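Long-range contacts in SusD superfamily protein (Bacteroides vulgatus ATCC 8482, PDB 3JQ0), which probably binds nutrients such as glycans at the bacterial outer membrane, as a member of the SusD family: residues G197-G202 / D451-G456; E191-S196 / Y207-N212; C367-A372 / K436-E441; A430-L435 / W457-Q462. All coordinates share one frame; numbering follows the deposited sequence.

All four contacts join helices, the main regular element of the chain. Interaction 2 comes first and pairs two successive helices, 182-199 and 204-217. Interaction 1 ties the end of helix 182-199 to helix 448-455; the centres of interactions 1 and 2 lie about 10 Å apart. Interactions 3 and 4, about 12 Å apart between centres, share helix 430-441, which meets helix 364-377 in one and helix 457-463 in the other. A salt bridge from Asp451 to Arg438 connects interactions 1 and 3, and one sulfate touches both 1 and 4. Early and late parts of the sequence are thereby packed together in the helical part of the fold, consistent with the TPR-like character of SusD proteins.

Interaction 1. Residues G197-G202 / D451-G456; sequences GRQMNG and DIRLLG. With SO4 (sulfate ion), chain G.
Arg198 has CG anti to its backbone N (chi1 180°) and a bend at chi2 (69°), torsions that set CG and CD toward helix 448-455; the guanidinium beyond reaches Leu455 at the end of that helix. There it grips one carbonyl side-on: Arg198 NE and NH2 donate hydrogen bonds to Leu455 O, NE at 3.2 Å and NH2 at 3.0 Å. The oxygen sits in the guanidinium plane, and NH2 approaches it on a lone pair. Leu455 CD2 lies over one guanidinium face, toward its rim. The contact joins two helix ends in the helical, TPR-like fold of the SusD family; carbonyls in a last turn often lack helical N-H partners, which suits long donors such as arginine and glutamine. An alanine in place of Arg198 would probably leave Leu455 O without both of these donors and open a gap beside Leu455 CD2. In Gln199, chi2 turns CD, and NE2 donates to Leu454 O at 2.9 Å, from above the carbonyl plane. The same Gln199 NE2 donates to O3 of a sulfate, probably from the crystallisation liquor, at 3.0 Å. Gly456 suits its place because at phi 117° a CB would press on the preceding carbonyl.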
# COMPACT_ATOMS: atom_id res chain seq x y z
N GLY A 197 -1.16 6.47 18.93
CA GLY A 197 -1.55 5.67 20.08
C GLY A 197 -0.49 4.62 20.44
O GLY A 197 -0.20 4.41 21.62
N ARG A 198 0.05 3.93 19.43
CA ARG A 198 0.93 2.79 19.64
C ARG A 198 2.40 3.15 19.61
O ARG A 198 3.18 2.55 20.37
CB ARG A 198 0.58 1.73 18.60
CG ARG A 198 1.40 0.44 18.64
CD ARG A 198 1.08 -0.39 19.89
NE ARG A 198 1.82 -1.65 19.78
CZ ARG A 198 1.49 -2.80 20.34
NH1 ARG A 198 0.41 -2.89 21.10
NH2 ARG A 198 2.21 -3.84 20.07
N GLN A 199 2.78 4.08 18.75
CA GLN A 199 4.16 4.49 18.60
C GLN A 199 4.57 5.73 19.36
O GLN A 199 5.75 5.99 19.48
CB GLN A 199 4.55 4.67 17.11
CG GLN A 199 4.67 3.34 16.35
CD GLN A 199 5.78 2.52 16.97
OE1 GLN A 199 6.89 3.03 17.13
NE2 GLN A 199 5.48 1.29 17.41
N MSE A 200 3.62 6.54 19.82
CA MSE A 200 3.92 7.80 20.48
C MSE A 200 3.18 7.96 21.80
O MSE A 200 2.87 9.08 22.22
CB MSE A 200 3.65 8.98 19.54
CG MSE A 200 4.43 8.91 18.24
SE MSE A 200 3.83 10.16 16.85
CE MSE A 200 5.51 10.75 16.23
N ASN A 201 2.93 6.84 22.47
CA ASN A 201 2.40 6.83 23.84
C ASN A 201 0.99 7.39 23.95
O ASN A 201 0.53 7.71 25.07
CB ASN A 201 3.33 7.56 24.85
CG ASN A 201 4.68 6.93 24.93
OD1 ASN A 201 4.89 5.89 25.66
ND2 ASN A 201 5.61 7.46 24.25
N GLY A 202 0.24 7.48 22.87
CA GLY A 202 -1.11 8.05 22.98
C GLY A 202 -2.07 7.14 23.73
O GLY A 202 -2.95 7.61 24.46
N ASP A 451 2.69 -2.05 8.56
CA ASP A 451 1.96 -2.84 9.57
C ASP A 451 2.86 -3.22 10.73
O ASP A 451 2.51 -3.08 11.91
CB ASP A 451 1.42 -4.15 8.95
CG ASP A 451 0.31 -4.01 7.93
OD1 ASP A 451 -0.33 -2.96 7.86
OD2 ASP A 451 0.07 -5.06 7.23
N ILE A 452 4.02 -3.79 10.43
CA ILE A 452 4.90 -4.26 11.47
C ILE A 452 5.53 -3.10 12.22
O ILE A 452 5.71 -3.14 13.44
CB ILE A 452 5.88 -5.35 10.97
CG1 ILE A 452 6.91 -4.81 9.98
CG2 ILE A 452 5.09 -6.53 10.41
CD1 ILE A 452 7.86 -5.88 9.42
N ARG A 453 5.87 -2.03 11.50
CA ARG A 453 6.38 -0.82 12.13
C ARG A 453 5.37 -0.24 13.13
O ARG A 453 5.76 0.17 14.24
CB ARG A 453 6.70 0.23 11.08
CG ARG A 453 8.04 0.00 10.39
CD ARG A 453 9.19 0.60 11.17
NE ARG A 453 9.20 2.07 11.05
CZ ARG A 453 9.18 2.95 12.03
NH1 ARG A 453 9.10 2.57 13.31
NH2 ARG A 453 9.23 4.24 11.73
N LEU A 454 4.10 -0.21 12.77
CA LEU A 454 3.06 0.29 13.70
C LEU A 454 3.10 -0.46 15.02
O LEU A 454 3.11 0.16 16.09
CB LEU A 454 1.70 0.18 13.08
CG LEU A 454 0.53 0.43 14.01
CD1 LEU A 454 0.48 1.89 14.57
CD2 LEU A 454 -0.76 0.11 13.28
N LEU A 455 3.14 -1.78 14.96
CA LEU A 455 3.08 -2.58 16.17
C LEU A 455 4.33 -2.61 16.98
O LEU A 455 4.28 -2.88 18.19
CB LEU A 455 2.52 -3.98 15.88
CG LEU A 455 1.03 -4.00 15.50
CD1 LEU A 455 0.57 -5.46 15.22
CD2 LEU A 455 0.12 -3.32 16.52
N GLY A 456 5.48 -2.32 16.36
CA GLY A 456 6.69 -2.05 17.08
C GLY A 456 7.82 -3.04 16.84
O GLY A 456 7.66 -4.01 16.08
S SO4 G . 8.28 -0.16 20.14
O1 SO4 G . 9.29 -0.42 19.07
O2 SO4 G . 8.87 0.22 21.40
O3 SO4 G . 7.43 0.85 19.62
O4 SO4 G . 7.39 -1.31 20.29

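Interaction 2. Residues E191-S196 / Y207-N212; sequences EAYLWS and YTIAKN
An antiparallel helical hairpin brings Tyr193 and Leu194 of helix 182-199 against Tyr207, Ile209 and Ala210 of helix 204-217. The axes of the two short segments approach to 7.8 Å at 162° between their directions, close for two helices, and Ala210 makes this possible. Its methyl is small enough to sit against the facing backbone, with Ala210 CB 3.8 Å from Leu194 N and also touching Leu194 CG and Tyr193 CB. To one side of the alanine, Ile209 lays a branch on an aromatic face: Ile209 CG2 is 3.6 Å from the centroid of the Tyr193 ring and only 12° off its normal, a CH-pi contact over the ring centre. Ile209 CG2 stands anti to its own backbone N, while CD1 reaches the ring atom Tyr193 CE2 at 3.8 Å. A branched residue suits this place, one methyl covering the ring centre while the other reaches round to CE2. Tyr193 also makes a cation-pi contact with Lys157. Leu194 and Tyr207 cross at about a right angle, Leu194 CD2 being 4.1 Å from Tyr207 CD1, and Leu194 O lies in the plane of the Tyr207 ring at its edge. Helix 364-377 packs on Leu194 and Tyr207 through Ala374 and Leu377. Successive antiparallel helices packed this closely are typical of TPR-like helical folds, to which the SusD family is related.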
# COMPACT_ATOMS: atom_id res chain seq x y z
N GLU A 191 -5.39 5.83 10.60
CA GLU A 191 -4.02 5.39 10.60
C GLU A 191 -3.15 6.25 11.50
O GLU A 191 -2.28 5.75 12.23
CB GLU A 191 -3.41 5.42 9.18
CG GLU A 191 -4.10 4.50 8.20
CD GLU A 191 -3.28 4.31 6.95
OE1 GLU A 191 -2.89 5.29 6.29
OE2 GLU A 191 -2.93 3.14 6.69
N ALA A 192 -3.35 7.56 11.44
CA ALA A 192 -2.51 8.49 12.19
C ALA A 192 -2.73 8.35 13.69
O ALA A 192 -1.75 8.37 14.47
CB ALA A 192 -2.81 9.94 11.77
N TYR A 193 -3.98 8.16 14.13
CA TYR A 193 -4.24 8.00 15.55
C TYR A 193 -3.84 6.60 16.03
O TYR A 193 -3.46 6.46 17.21
CB TYR A 193 -5.67 8.42 15.91
CG TYR A 193 -5.83 9.90 15.95
CD1 TYR A 193 -6.09 10.66 14.82
CD2 TYR A 193 -5.77 10.59 17.17
CE1 TYR A 193 -6.22 12.03 14.89
CE2 TYR A 193 -5.92 11.96 17.25
CZ TYR A 193 -6.14 12.69 16.09
OH TYR A 193 -6.30 14.06 16.15
N LEU A 194 -3.91 5.56 15.19
CA LEU A 194 -3.28 4.30 15.60
C LEU A 194 -1.79 4.49 15.84
O LEU A 194 -1.24 3.99 16.84
CB LEU A 194 -3.48 3.21 14.53
CG LEU A 194 -4.82 2.50 14.46
CD1 LEU A 194 -4.79 1.47 13.32
CD2 LEU A 194 -5.16 1.81 15.78
N TRP A 195 -1.12 5.21 14.94
CA TRP A 195 0.30 5.40 15.02
C TRP A 195 0.66 6.22 16.28
O TRP A 195 1.53 5.85 17.08
CB TRP A 195 0.84 6.13 13.79
CG TRP A 195 2.33 6.23 13.77
CD1 TRP A 195 3.08 7.20 14.35
CD2 TRP A 195 3.25 5.30 13.20
NE1 TRP A 195 4.41 6.93 14.18
CE2 TRP A 195 4.53 5.78 13.46
CE3 TRP A 195 3.10 4.11 12.47
CZ2 TRP A 195 5.69 5.12 13.03
CZ3 TRP A 195 4.23 3.45 12.07
CH2 TRP A 195 5.51 3.97 12.33
N SER A 196 -0.04 7.33 16.51
CA SER A 196 0.30 8.05 17.74
C SER A 196 -0.07 7.25 18.98
O SER A 196 0.67 7.28 19.96
CB SER A 196 -0.32 9.42 17.80
OG SER A 196 -1.73 9.40 17.82
N TYR A 207 -6.55 5.33 20.34
CA TYR A 207 -7.19 4.16 19.70
C TYR A 207 -8.68 4.38 19.54
O TYR A 207 -9.26 3.97 18.52
CB TYR A 207 -6.91 2.91 20.52
CG TYR A 207 -5.45 2.54 20.68
CD1 TYR A 207 -4.48 2.84 19.72
CD2 TYR A 207 -5.03 1.89 21.83
CE1 TYR A 207 -3.18 2.43 19.87
CE2 TYR A 207 -3.71 1.49 22.03
CZ TYR A 207 -2.80 1.76 21.02
OH TYR A 207 -1.47 1.37 21.12
N THR A 208 -9.32 5.03 20.50
CA THR A 208 -10.74 5.35 20.38
C THR A 208 -11.02 6.30 19.23
O THR A 208 -11.92 6.11 18.42
CB THR A 208 -11.30 5.90 21.71
OG1 THR A 208 -11.20 4.89 22.70
CG2 THR A 208 -12.71 6.41 21.58
N ILE A 209 -10.20 7.35 19.10
CA ILE A 209 -10.32 8.26 17.95
C ILE A 209 -10.15 7.50 16.64
O ILE A 209 -10.89 7.70 15.69
CB ILE A 209 -9.34 9.46 18.08
CG1 ILE A 209 -9.75 10.32 19.30
CG2 ILE A 209 -9.32 10.28 16.82
CD1 ILE A 209 -8.67 11.27 19.74
N ALA A 210 -9.14 6.65 16.60
CA ALA A 210 -8.91 5.85 15.40
C ALA A 210 -10.10 4.96 15.05
O ALA A 210 -10.53 4.91 13.89
CB ALA A 210 -7.64 4.98 15.57
N LYS A 211 -10.60 4.23 16.04
CA LYS A 211 -11.76 3.36 15.85
C LYS A 211 -12.91 4.15 15.25
O LYS A 211 -13.56 3.74 14.30
CB LYS A 211 -12.17 2.74 17.18
CG LYS A 211 -13.45 1.92 17.10
CD LYS A 211 -13.85 1.29 18.42
CE LYS A 211 -14.13 2.26 19.50
NZ LYS A 211 -14.88 1.68 20.66
N ASN A 212 -13.20 5.30 15.83
CA ASN A 212 -14.30 6.12 15.37
C ASN A 212 -14.11 6.63 13.94
O ASN A 212 -15.06 6.73 13.18
CB ASN A 212 -14.57 7.29 16.34
CG ASN A 212 -15.07 6.83 17.70
OD1 ASN A 212 -15.62 5.77 17.84
ND2 ASN A 212 -14.85 7.65 18.69

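Interaction 3. Residues C367-A372 / K436-E441; sequences CLLQLA and KERLRE
Leu369 presses its two methyls against the aliphatic part of Glu437, with Leu369 CD2 3.8 Å from Glu437 CG and the two side chains crossing at about a right angle. Leu369 also slides past Arg438 in the opposite direction: Leu369 CD1 meets Arg438 CG at 3.9 Å, and Leu369 CB lies in the guanidinium plane at its edge, 3.9 Å from Arg438 NH1. Gln370 CG comes within 3.4 Å of Arg438 NH1, its amide plane turned 67° from the guanidinium. Leucine suits a place where Glu437 and Arg438 turn mainly their methylenes toward it, their charged ends being bound by other residues. Arg438, bent at chi3 (67°), is held by salt bridges from NE to Asp451 and from NH1 to Asp366, and the Gln370 amide is bonded to Asp366 and to Glu191. An alanine in place of Arg438 would probably leave Asp451 and Asp366 without this cationic mate and open a gap beside Leu369 CB. Glu437 turns its carboxylate to Arg315 and Arg390, which would offset a buried negative charge. The segments run antiparallel at 165°, their axes 10.7 Å apart; helix 383-394 packs on Glu437 through Val389, while helices 182-199 and 204-217 meet Gln370 through Leu194 and Phe214.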
# COMPACT_ATOMS: atom_id res chain seq x y z
N CYS A 367 -10.14 -0.62 5.64
CA CYS A 367 -10.99 -0.07 6.71
C CYS A 367 -11.30 -1.17 7.74
O CYS A 367 -11.15 -0.98 8.92
CB CYS A 367 -12.25 0.51 6.07
SG CYS A 367 -13.50 1.05 7.26
N LEU A 368 -11.83 -2.28 7.27
CA LEU A 368 -12.25 -3.33 8.20
C LEU A 368 -11.10 -3.86 9.05
O LEU A 368 -11.26 -4.06 10.25
CB LEU A 368 -12.94 -4.49 7.45
CG LEU A 368 -14.27 -4.16 6.78
CD1 LEU A 368 -14.82 -5.46 6.12
CD2 LEU A 368 -15.27 -3.54 7.77
N LEU A 369 -9.95 -4.11 8.43
CA LEU A 369 -8.85 -4.70 9.18
C LEU A 369 -8.19 -3.70 10.13
O LEU A 369 -7.68 -4.11 11.18
CB LEU A 369 -7.85 -5.38 8.24
CG LEU A 369 -8.46 -6.62 7.53
CD1 LEU A 369 -7.46 -7.14 6.50
CD2 LEU A 369 -8.88 -7.74 8.53
N GLN A 370 -8.14 -2.43 9.76
CA GLN A 370 -7.62 -1.42 10.69
C GLN A 370 -8.63 -1.13 11.81
O GLN A 370 -8.21 -0.89 12.95
CB GLN A 370 -7.18 -0.14 9.98
CG GLN A 370 -6.11 -0.40 8.93
CD GLN A 370 -5.13 0.72 8.76
OE1 GLN A 370 -4.63 1.28 9.77
NE2 GLN A 370 -4.83 1.07 7.51
N LEU A 371 -9.93 -1.17 11.50
CA LEU A 371 -10.95 -1.16 12.54
C LEU A 371 -10.73 -2.30 13.51
O LEU A 371 -10.79 -2.14 14.73
CB LEU A 371 -12.32 -1.15 11.90
CG LEU A 371 -13.52 -1.22 12.89
CD1 LEU A 371 -13.43 -0.04 13.89
CD2 LEU A 371 -14.82 -1.14 12.09
N ALA A 372 -10.49 -3.50 12.98
CA ALA A 372 -10.18 -4.66 13.80
C ALA A 372 -8.98 -4.41 14.71
O ALA A 372 -9.02 -4.75 15.89
CB ALA A 372 -9.97 -5.90 12.89
N LYS A 436 -1.53 -11.31 9.88
CA LYS A 436 -1.61 -12.38 8.88
C LYS A 436 -2.64 -12.03 7.84
O LYS A 436 -2.44 -12.22 6.64
CB LYS A 436 -1.93 -13.68 9.61
CG LYS A 436 -2.27 -14.87 8.68
CD LYS A 436 -2.39 -16.19 9.42
CE LYS A 436 -3.61 -16.28 10.33
NZ LYS A 436 -3.61 -17.56 11.12
N GLU A 437 -3.79 -11.53 8.30
CA GLU A 437 -4.88 -11.20 7.38
C GLU A 437 -4.44 -10.10 6.42
O GLU A 437 -4.72 -10.18 5.21
CB GLU A 437 -6.15 -10.84 8.11
CG GLU A 437 -7.39 -10.98 7.24
CD GLU A 437 -7.67 -12.41 6.84
OE1 GLU A 437 -7.35 -13.33 7.65
OE2 GLU A 437 -8.17 -12.63 5.72
N ARG A 438 -3.79 -9.07 6.93
CA ARG A 438 -3.32 -7.99 6.10
C ARG A 438 -2.25 -8.43 5.13
O ARG A 438 -2.19 -7.96 3.98
CB ARG A 438 -2.82 -6.79 6.94
CG ARG A 438 -3.93 -6.08 7.67
CD ARG A 438 -3.42 -4.85 8.41
NE ARG A 438 -2.98 -3.79 7.56
CZ ARG A 438 -3.75 -2.95 6.93
NH1 ARG A 438 -5.06 -3.02 7.00
NH2 ARG A 438 -3.19 -1.97 6.20
N LEU A 439 -1.40 -9.37 5.54
CA LEU A 439 -0.37 -9.91 4.66
C LEU A 439 -1.04 -10.58 3.44
O LEU A 439 -0.69 -10.34 2.30
CB LEU A 439 0.55 -10.87 5.42
CG LEU A 439 1.61 -11.60 4.59
CD1 LEU A 439 2.47 -10.70 3.75
CD2 LEU A 439 2.40 -12.50 5.49
N ARG A 440 -2.01 -11.44 3.74
CA ARG A 440 -2.74 -12.14 2.70
C ARG A 440 -3.51 -11.20 1.80
O ARG A 440 -3.67 -11.47 0.59
CB ARG A 440 -3.68 -13.18 3.36
CG ARG A 440 -2.93 -14.35 3.96
CD ARG A 440 -3.85 -15.31 4.69
NE ARG A 440 -3.11 -16.50 5.11
CZ ARG A 440 -3.53 -17.39 6.00
NH1 ARG A 440 -4.62 -17.18 6.71
NH2 ARG A 440 -2.79 -18.46 6.20
N GLU A 441 -4.06 -10.11 2.34
CA GLU A 441 -4.99 -9.25 1.65
C GLU A 441 -4.23 -8.23 0.75
O GLU A 441 -4.79 -7.82 -0.28
CB GLU A 441 -5.84 -8.51 2.70
CG GLU A 441 -6.96 -7.67 2.14
CD GLU A 441 -8.07 -8.42 1.40
OE1 GLU A 441 -8.26 -9.62 1.70
OE2 GLU A 441 -8.79 -7.75 0.59

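Interaction 4. Residues A430-L435 / W457-Q462; sequences ALEAIL and WDYVHQ. With SO4 (sulfate ion), chain G.
Tyr459 and Gln462 of helix 457-463 meet Leu431, Glu432 and Leu435 of helix 430-441, joining two helices of the SusD helical fold whose segment axes stand 13.0 Å apart at 47°. At this spacing the gap is bridged by a long side chain, here the tyrosine. The van der Waals contacts fall on its ring and hydroxyl: the apolar one is Leu435 CD1 on Tyr459 CD1 at 3.7 Å, while Leu431 CD1 lies 3.9 Å from Tyr459 OH, both leucines crossing the tyrosine at about a right angle. Leu435 packs also on Leu455 of the intervening helix 448-455. The polar contact is a single straight bond: Gln462 NE2 donates to Glu432 OE2 at 2.9 Å, with an angle of 175° at the hydrogen. The side chains meet tip to tip with carboxylate and amide nearly coplanar, and Glu432 OE2 accepts through its syn lone pair. Glu432 is bent at chi2 (-79°), which turns its CD aside, and its other oxygen, OE1, is bonded to Tyr463 OH, so both carboxylate oxygens have partners. Anion binding is the third kind: at the start of helix 457-463, where N-H groups point outward, Trp457 N donates to sulfate O1 at 2.9 Å.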
# COMPACT_ATOMS: atom_id res chain seq x y z
N ALA A 430 -4.95 -12.06 18.63
CA ALA A 430 -5.67 -11.25 17.65
C ALA A 430 -4.78 -10.32 16.84
O ALA A 430 -5.00 -10.17 15.65
CB ALA A 430 -6.76 -10.50 18.37
N LEU A 431 -3.76 -9.72 17.47
CA LEU A 431 -2.85 -8.88 16.72
C LEU A 431 -2.11 -9.65 15.63
O LEU A 431 -2.06 -9.19 14.48
CB LEU A 431 -1.83 -8.17 17.61
CG LEU A 431 -2.38 -7.08 18.51
CD1 LEU A 431 -1.24 -6.53 19.37
CD2 LEU A 431 -3.10 -5.93 17.73
N GLU A 432 -1.58 -10.82 15.94
CA GLU A 432 -0.97 -11.65 14.96
C GLU A 432 -1.95 -12.05 13.89
O GLU A 432 -1.60 -12.08 12.70
CB GLU A 432 -0.33 -12.86 15.62
CG GLU A 432 0.95 -12.58 16.37
CD GLU A 432 2.20 -12.43 15.52
OE1 GLU A 432 2.14 -12.50 14.26
OE2 GLU A 432 3.27 -12.28 16.15
N ALA A 433 -3.18 -12.37 14.27
CA ALA A 433 -4.16 -12.77 13.26
C ALA A 433 -4.43 -11.64 12.27
O ALA A 433 -4.63 -11.90 11.08
CB ALA A 433 -5.49 -13.24 13.90
N ILE A 434 -4.47 -10.40 12.74
CA ILE A 434 -4.73 -9.25 11.86
C ILE A 434 -3.50 -9.00 10.99
O ILE A 434 -3.65 -8.71 9.80
CB ILE A 434 -5.14 -8.02 12.66
CG1 ILE A 434 -6.49 -8.27 13.34
CG2 ILE A 434 -5.27 -6.80 11.73
CD1 ILE A 434 -6.81 -7.27 14.45
N LEU A 435 -2.28 -9.15 11.53
CA LEU A 435 -1.09 -9.04 10.67
C LEU A 435 -1.16 -10.08 9.55
O LEU A 435 -0.86 -9.76 8.40
CB LEU A 435 0.20 -9.23 11.46
CG LEU A 435 0.61 -8.08 12.36
CD1 LEU A 435 1.87 -8.51 13.11
CD2 LEU A 435 0.85 -6.79 11.61
N TRP A 457 8.93 -2.81 17.54
CA TRP A 457 10.16 -3.55 17.28
C TRP A 457 9.96 -5.07 17.36
O TRP A 457 10.50 -5.80 16.54
CB TRP A 457 11.27 -3.13 18.24
CG TRP A 457 12.47 -4.03 18.21
CD1 TRP A 457 12.93 -4.84 19.22
CD2 TRP A 457 13.34 -4.28 17.09
NE1 TRP A 457 14.03 -5.55 18.81
CE2 TRP A 457 14.33 -5.21 17.51
CE3 TRP A 457 13.40 -3.82 15.77
CZ2 TRP A 457 15.31 -5.70 16.68
CZ3 TRP A 457 14.38 -4.30 14.94
CH2 TRP A 457 15.32 -5.24 15.39
N ASP A 458 9.20 -5.57 18.33
CA ASP A 458 9.06 -7.02 18.43
C ASP A 458 8.54 -7.63 17.15
O ASP A 458 9.00 -8.70 16.74
CB ASP A 458 8.15 -7.38 19.57
CG ASP A 458 8.73 -6.99 20.95
OD1 ASP A 458 9.94 -6.84 21.08
OD2 ASP A 458 7.92 -6.94 21.89
N TYR A 459 7.60 -6.93 16.49
CA TYR A 459 7.04 -7.40 15.24
C TYR A 459 7.94 -7.11 14.04
O TYR A 459 8.11 -7.97 13.17
CB TYR A 459 5.65 -6.79 15.04
CG TYR A 459 4.67 -7.18 16.13
CD1 TYR A 459 3.97 -8.37 16.11
CD2 TYR A 459 4.56 -6.43 17.29
CE1 TYR A 459 3.13 -8.73 17.17
CE2 TYR A 459 3.78 -6.79 18.34
CZ TYR A 459 3.04 -7.94 18.28
OH TYR A 459 2.20 -8.32 19.32
N VAL A 460 8.54 -5.93 13.99
CA VAL A 460 9.56 -5.64 12.99
C VAL A 460 10.63 -6.73 12.99
O VAL A 460 11.06 -7.17 11.92
CB VAL A 460 10.18 -4.25 13.22
CG1 VAL A 460 11.40 -4.05 12.32
CG2 VAL A 460 9.18 -3.14 13.06
N HIS A 461 11.09 -7.14 14.16
CA HIS A 461 12.17 -8.10 14.25
C HIS A 461 11.74 -9.50 13.83
O HIS A 461 12.53 -10.24 13.29
CB HIS A 461 12.75 -8.01 15.65
CG HIS A 461 13.98 -8.82 15.87
ND1 HIS A 461 15.05 -8.83 14.99
CD2 HIS A 461 14.34 -9.62 16.90
CE1 HIS A 461 16.00 -9.59 15.46
NE2 HIS A 461 15.59 -10.11 16.60
N GLN A 462 10.51 -9.86 14.12
CA GLN A 462 9.99 -11.14 13.65
C GLN A 462 9.92 -11.22 12.14
O GLN A 462 10.15 -12.28 11.54
CB GLN A 462 8.54 -11.38 14.18
CG GLN A 462 8.42 -11.71 15.62
CD GLN A 462 7.03 -12.00 16.11
OE1 GLN A 462 6.91 -12.39 17.27
NE2 GLN A 462 5.98 -11.79 15.32
S SO4 G . 8.28 -0.16 20.14
O1 SO4 G . 9.29 -0.42 19.07
O2 SO4 G . 8.87 0.22 21.40
O3 SO4 G . 7.43 0.85 19.62
O4 SO4 G . 7.39 -1.31 20.29